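PDB 7C8Z: salicylate 5-hydroxylase, large oxygenase component from Ralstonia sp., which hydroxylates salicylate at carbon 5 to give gentisate, as the iron- and [2Fe-2S]-containing oxygenase component of a multicomponent system. Local coordinates for residues 141-150 with 162-173. Sequence-based numbering, arbitrary orientation.
Sequences GDLQGVPFRR and MPKDFKLEEHGL
Leu-168 packs among Leu-143, Val-146 and Arg-149. Its CD2 lies 4.1 Å from CD2 of Leu-143, and the two leucines cross at about a right angle. The same CD2 meets CG2 of Val-146, while the other branch, CD1, rests on the carbonyl O of Leu-143. With CG of Leu-143 anti to N (chi1 177°), its CD2 reaches both Leu-168 and the carbonyl O of His-171.

The long chain of Arg-149 closes the other end. The Arg-149 and Met-162 side chains cross at about a right angle, CG to CG at 3.8 Å, and a bend at chi2 (-86°) carries the guanidinium over to Leu-168. CD2 of Leu-168 sits 4.0 Å above the centre of one guanidinium face. The carbonyl O of Phe-166 is at the edge of the group, 4.0 Å from NH2, too far for a hydrogen bond. Within 162-173, CE of Met-162 lies over the centre of one face of the Phe-166 ring.

Both segments belong to the Rieske domain. Strand 143-145 is an outer strand of a three-stranded antiparallel sheet, and Gln-144 and Gly-145 form a classic beta bulge opposite Asn-136. The loop 162-173 covers this strand and leads into strand 175-181 of the larger sheet. Leu-143 and Val-146 also touch Trp-135, part of the [2Fe-2S] pocket, and Leu-173 lies near the cluster ligand Cys-110. Met-162 and His-171 pack against Glu-411 and Arg-407 of a second subunit.

Two backbone hydrogen bonds tie the ends. Leu-173 N donates to Gly-141 O at 2.7 Å. Met-162 N donates to O of Arg-149, the last residue of the type II turn 146-149. The Met-162 carbonyl in turn accepts Lys-164 NZ at 3.1 Å, which draws the lysine back toward the start of its own segment.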
# COMPACT_ATOMS: atom_id res chain seq x y z
N GLY A 141 22.31 -5.50 28.60
CA GLY A 141 22.69 -6.05 27.31
C GLY A 141 23.65 -7.22 27.37
O GLY A 141 24.04 -7.72 26.30
N ASP A 142 24.04 -7.66 28.56
CA ASP A 142 25.01 -8.74 28.68
C ASP A 142 24.33 -10.09 28.52
O ASP A 142 23.33 -10.37 29.18
CB ASP A 142 25.71 -8.67 30.04
CG ASP A 142 26.45 -7.36 30.25
OD1 ASP A 142 27.21 -6.97 29.34
OD2 ASP A 142 26.26 -6.74 31.31
N LEU A 143 24.88 -10.93 27.64
CA LEU A 143 24.34 -12.26 27.38
C LEU A 143 24.49 -13.13 28.63
O LEU A 143 25.60 -13.55 28.97
CB LEU A 143 25.05 -12.89 26.19
CG LEU A 143 24.65 -14.32 25.84
CD1 LEU A 143 23.15 -14.42 25.65
CD2 LEU A 143 25.40 -14.78 24.59
N GLN A 144 23.37 -13.43 29.29
CA GLN A 144 23.39 -14.19 30.53
C GLN A 144 23.12 -15.68 30.34
O GLN A 144 23.54 -16.49 31.18
CB GLN A 144 22.36 -13.64 31.52
CG GLN A 144 22.71 -12.28 32.07
CD GLN A 144 21.57 -11.70 32.88
OE1 GLN A 144 20.41 -12.03 32.67
NE2 GLN A 144 21.91 -10.85 33.85
N GLY A 145 22.41 -16.06 29.28
CA GLY A 145 22.04 -17.45 29.11
C GLY A 145 21.94 -17.86 27.66
O GLY A 145 21.36 -17.15 26.83
N VAL A 146 22.51 -19.02 27.34
CA VAL A 146 22.42 -19.60 26.00
C VAL A 146 22.00 -21.06 26.17
O VAL A 146 22.78 -21.87 26.69
CB VAL A 146 23.76 -19.49 25.25
CG1 VAL A 146 23.73 -20.33 23.98
CG2 VAL A 146 24.06 -18.05 24.92
N PRO A 147 20.77 -21.42 25.80
CA PRO A 147 20.35 -22.82 25.94
C PRO A 147 21.27 -23.75 25.15
O PRO A 147 21.61 -23.49 24.00
CB PRO A 147 18.92 -22.82 25.38
CG PRO A 147 18.46 -21.39 25.47
CD PRO A 147 19.69 -20.54 25.33
N PHE A 148 21.68 -24.84 25.80
CA PHE A 148 22.53 -25.89 25.22
C PHE A 148 23.91 -25.39 24.83
O PHE A 148 24.60 -26.05 24.04
CB PHE A 148 21.88 -26.54 23.99
CG PHE A 148 20.41 -26.78 24.10
CD1 PHE A 148 19.83 -27.22 25.28
CD2 PHE A 148 19.59 -26.58 23.00
CE1 PHE A 148 18.47 -27.45 25.36
CE2 PHE A 148 18.22 -26.80 23.07
CZ PHE A 148 17.67 -27.24 24.26
N ARG A 149 24.33 -24.25 25.38
CA ARG A 149 25.68 -23.72 25.15
C ARG A 149 26.70 -24.80 25.42
O ARG A 149 27.63 -25.04 24.63
CB ARG A 149 25.93 -22.55 26.11
CG ARG A 149 27.21 -21.75 25.86
CD ARG A 149 28.42 -22.34 26.55
NE ARG A 149 29.43 -21.35 26.88
CZ ARG A 149 29.53 -20.74 28.06
NH1 ARG A 149 28.68 -21.02 29.04
NH2 ARG A 149 30.50 -19.86 28.26
N ARG A 150 26.54 -25.47 26.55
CA ARG A 150 27.40 -26.54 27.00
C ARG A 150 27.04 -27.93 26.52
O ARG A 150 27.73 -28.89 26.90
CB ARG A 150 27.48 -26.54 28.53
CG ARG A 150 28.83 -26.96 29.09
CD ARG A 150 29.98 -26.20 28.45
NE ARG A 150 30.19 -24.89 29.07
CZ ARG A 150 31.23 -24.58 29.83
NH1 ARG A 150 32.16 -25.48 30.08
NH2 ARG A 150 31.33 -23.36 30.34
N MET A 162 28.19 -25.05 22.23
CA MET A 162 28.97 -24.06 21.52
C MET A 162 30.45 -24.42 21.62
O MET A 162 30.87 -25.09 22.57
CB MET A 162 28.74 -22.68 22.11
CG MET A 162 27.28 -22.24 22.09
SD MET A 162 26.66 -21.97 20.42
CE MET A 162 27.73 -20.65 19.85
N PRO A 163 31.27 -23.99 20.66
CA PRO A 163 32.71 -24.22 20.80
C PRO A 163 33.19 -23.57 22.08
O PRO A 163 32.73 -22.49 22.46
CB PRO A 163 33.30 -23.54 19.55
CG PRO A 163 32.17 -23.35 18.61
CD PRO A 163 30.92 -23.25 19.43
N LYS A 164 34.08 -24.26 22.79
CA LYS A 164 34.45 -23.78 24.11
C LYS A 164 35.33 -22.54 24.08
O LYS A 164 35.60 -21.99 25.16
CB LYS A 164 35.12 -24.91 24.91
CG LYS A 164 34.17 -26.08 25.17
CD LYS A 164 32.88 -25.54 25.79
CE LYS A 164 31.80 -26.60 26.00
NZ LYS A 164 31.34 -27.28 24.75
N ASP A 165 35.79 -22.11 22.91
CA ASP A 165 36.37 -20.77 22.78
C ASP A 165 35.30 -19.68 22.77
O ASP A 165 35.64 -18.50 22.94
CB ASP A 165 37.27 -20.67 21.55
CG ASP A 165 36.51 -20.79 20.24
OD1 ASP A 165 35.42 -21.39 20.23
OD2 ASP A 165 37.00 -20.25 19.22
N PHE A 166 34.04 -20.04 22.57
CA PHE A 166 32.94 -19.08 22.51
C PHE A 166 32.74 -18.49 23.91
O PHE A 166 32.53 -19.24 24.87
CB PHE A 166 31.67 -19.77 22.01
CG PHE A 166 30.44 -18.92 22.06
CD1 PHE A 166 30.10 -18.12 20.98
CD2 PHE A 166 29.60 -18.94 23.16
CE1 PHE A 166 28.96 -17.34 21.00
CE2 PHE A 166 28.45 -18.16 23.20
CZ PHE A 166 28.13 -17.36 22.11
N LYS A 167 32.78 -17.17 24.01
CA LYS A 167 32.61 -16.48 25.28
C LYS A 167 31.37 -15.60 25.23
O LYS A 167 31.13 -14.91 24.23
CB LYS A 167 33.82 -15.59 25.59
CG LYS A 167 35.15 -16.30 25.76
CD LYS A 167 36.25 -15.30 26.12
CE LYS A 167 37.37 -15.28 25.08
NZ LYS A 167 38.05 -13.96 25.00
N LEU A 168 30.59 -15.65 26.31
CA LEU A 168 29.39 -14.83 26.40
C LEU A 168 29.74 -13.35 26.33
O LEU A 168 28.98 -12.54 25.77
CB LEU A 168 28.64 -15.14 27.70
CG LEU A 168 28.21 -16.59 27.95
CD1 LEU A 168 27.05 -16.65 28.93
CD2 LEU A 168 27.83 -17.30 26.66
N GLU A 169 30.88 -12.98 26.91
CA GLU A 169 31.32 -11.59 26.96
C GLU A 169 31.35 -10.91 25.60
O GLU A 169 31.28 -9.68 25.53
CB GLU A 169 32.71 -11.51 27.61
CG GLU A 169 32.76 -11.94 29.07
CD GLU A 169 32.83 -13.45 29.23
OE1 GLU A 169 33.52 -14.10 28.42
OE2 GLU A 169 32.21 -13.98 30.18
N GLU A 170 31.45 -11.69 24.52
CA GLU A 170 31.63 -11.15 23.17
C GLU A 170 30.37 -11.23 22.32
O GLU A 170 30.44 -10.93 21.12
CB GLU A 170 32.77 -11.87 22.46
CG GLU A 170 34.09 -11.78 23.16
CD GLU A 170 35.06 -12.85 22.72
OE1 GLU A 170 36.28 -12.61 22.81
OE2 GLU A 170 34.60 -13.92 22.28
N HIS A 171 29.25 -11.66 22.88
CA HIS A 171 28.02 -11.77 22.10
C HIS A 171 26.83 -11.26 22.90
O HIS A 171 25.78 -11.91 22.99
CB HIS A 171 27.82 -13.20 21.62
CG HIS A 171 28.87 -13.64 20.65
ND1 HIS A 171 30.06 -14.21 21.05
CD2 HIS A 171 28.93 -13.57 19.30
CE1 HIS A 171 30.80 -14.49 19.99
NE2 HIS A 171 30.13 -14.11 18.91
N GLY A 172 26.99 -10.09 23.50
CA GLY A 172 25.88 -9.39 24.11
C GLY A 172 25.26 -8.40 23.15
O GLY A 172 25.70 -8.24 22.01
N LEU A 173 24.20 -7.75 23.61
CA LEU A 173 23.56 -6.72 22.80
C LEU A 173 24.48 -5.52 22.66
O LEU A 173 25.19 -5.15 23.61
CB LEU A 173 22.23 -6.30 23.43
CG LEU A 173 21.24 -7.44 23.72
CD1 LEU A 173 20.04 -6.95 24.51
CD2 LEU A 173 20.80 -8.11 22.43